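Local coordinates for protein gamma-glutamyltranspeptidase (Klebsiella pneumoniae subsp. pneumoniae, PDB 5HFT) that catalyses the conversion of oxamate to oxalate in the uric acid degradation pathway, as a member of the gamma-glutamyltransferase family, at residues C[15-21]-C[64-68]. Numbering follows the deposited sequence.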
# COMPACT_ATOMS: atom_id res chain seq x y z
N SER C 15 3.02 0.07 -9.12
CA SER C 15 1.95 -0.35 -8.23
C SER C 15 2.48 -0.32 -6.79
O SER C 15 3.52 -0.92 -6.50
CB SER C 15 1.44 -1.72 -8.61
OG SER C 15 0.42 -2.11 -7.70
N PHE C 16 1.76 0.39 -5.89
CA PHE C 16 2.28 0.80 -4.58
C PHE C 16 1.28 0.56 -3.45
O PHE C 16 0.09 0.80 -3.61
CB PHE C 16 2.66 2.29 -4.64
CG PHE C 16 3.15 2.86 -3.35
CD1 PHE C 16 4.22 2.30 -2.69
CD2 PHE C 16 2.58 4.01 -2.83
CE1 PHE C 16 4.67 2.86 -1.50
CE2 PHE C 16 3.05 4.58 -1.65
CZ PHE C 16 4.08 4.01 -0.99
N ILE C 17 1.77 0.05 -2.31
CA ILE C 17 1.00 -0.11 -1.07
C ILE C 17 1.73 0.61 0.07
O ILE C 17 2.95 0.49 0.21
CB ILE C 17 0.77 -1.59 -0.69
CG1 ILE C 17 -0.11 -2.31 -1.73
CG2 ILE C 17 0.17 -1.72 0.70
CD1 ILE C 17 -0.59 -3.68 -1.26
N GLN C 18 0.97 1.32 0.89
CA GLN C 18 1.46 2.11 2.01
C GLN C 18 0.46 1.93 3.14
O GLN C 18 -0.74 1.88 2.88
CB GLN C 18 1.61 3.58 1.60
CG GLN C 18 1.97 4.53 2.70
CD GLN C 18 2.47 5.86 2.18
OE1 GLN C 18 3.65 6.00 1.82
NE2 GLN C 18 1.59 6.85 2.15
N SER C 19 0.94 1.80 4.39
CA SER C 19 0.03 1.37 5.44
C SER C 19 0.60 1.57 6.83
O SER C 19 1.82 1.56 7.03
CB SER C 19 -0.33 -0.10 5.27
OG SER C 19 -1.09 -0.56 6.37
N ILE C 20 -0.31 1.72 7.80
CA ILE C 20 -0.01 1.56 9.20
C ILE C 20 -0.81 0.41 9.82
O ILE C 20 -0.96 0.34 11.00
CB ILE C 20 -0.19 2.87 9.97
CG1 ILE C 20 -1.63 3.40 9.84
CG2 ILE C 20 0.82 3.89 9.47
CD1 ILE C 20 -1.83 4.82 10.38
N TYR C 21 -1.38 -0.47 8.98
CA TYR C 21 -1.85 -1.80 9.37
C TYR C 21 -3.15 -1.78 10.17
O TYR C 21 -3.98 -2.69 10.05
CB TYR C 21 -0.75 -2.54 10.15
CG TYR C 21 0.42 -2.85 9.25
CD1 TYR C 21 0.44 -4.01 8.48
CD2 TYR C 21 1.47 -1.96 9.13
CE1 TYR C 21 1.47 -4.28 7.63
CE2 TYR C 21 2.52 -2.22 8.27
CZ TYR C 21 2.52 -3.38 7.52
OH TYR C 21 3.57 -3.63 6.66
N LEU C 64 2.46 -7.16 2.62
CA LEU C 64 1.38 -6.68 1.75
C LEU C 64 1.73 -6.88 0.28
O LEU C 64 2.90 -6.86 -0.09
CB LEU C 64 1.10 -5.22 2.05
CG LEU C 64 0.60 -4.98 3.47
CD1 LEU C 64 0.49 -3.52 3.79
CD2 LEU C 64 -0.74 -5.66 3.65
N ASN C 65 0.71 -7.00 -0.58
CA ASN C 65 0.83 -7.59 -1.91
C ASN C 65 0.46 -6.60 -3.01
O ASN C 65 -0.65 -6.66 -3.56
CB ASN C 65 -0.05 -8.83 -1.99
CG ASN C 65 0.15 -9.64 -3.27
OD1 ASN C 65 0.51 -9.08 -4.32
ND2 ASN C 65 -0.09 -10.97 -3.21
N PRO C 66 1.39 -5.73 -3.42
CA PRO C 66 1.23 -5.04 -4.71
C PRO C 66 1.25 -6.06 -5.83
O PRO C 66 1.93 -7.08 -5.73
CB PRO C 66 2.45 -4.12 -4.78
CG PRO C 66 3.00 -4.08 -3.43
CD PRO C 66 2.65 -5.37 -2.77
N ALA C 67 0.52 -5.77 -6.92
CA ALA C 67 0.45 -6.70 -8.05
C ALA C 67 0.62 -5.96 -9.37
O ALA C 67 0.36 -4.76 -9.48
CB ALA C 67 -0.86 -7.49 -8.05
N ALA C 68 1.10 -6.70 -10.37
CA ALA C 68 1.36 -6.19 -11.72
C ALA C 68 1.41 -7.36 -12.69
O ALA C 68 1.78 -8.47 -12.30
CB ALA C 68 2.67 -5.41 -11.82
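Ile17 pushes both of its branches into the segment 64-68, and the tight part of the contact is built around it. With CG1 beside the backbone N (chi1 -65°), its CD1 reaches the peptide joining Asn65 to Pro66, 3.6 Å from Asn65 C, while Pro66 CG sits 4.0 Å from Ile17 CG1. The same torsion turns Ile17 CG2 to Leu64 CD1, 3.6 Å away, the two side chains crossing at about a right angle. At the Ser15 end, Pro66 CB rests 3.8 Å from Ser15 O, and the buried Ser15 OG is held by hydrogen bonds to Trp3 NE1 and Tyr79 O. Leu64 CD1 also touches Ser19 CB, but packing thins toward the partly exposed Tyr21, whose CE1 alone meets Leu64 CD1, obliquely at 4.0 Å. No hydrogen bond joins the segments. Ser19 OG accepts from Tyr21 N (2.6 Å, 146° at the hydrogen) in an ST turn that holds the hydroxyl beside Thr1, with a weak hydrogen bond to Thr1 OG1. Residues of both strands, which belong to separate sheets within this chain, pair antiparallel with the chain of another protein. The arrangement borders an Ntn-hydrolase active site, where Thr1 is the inferred nucleophile and Ser19 is probably important for catalysis.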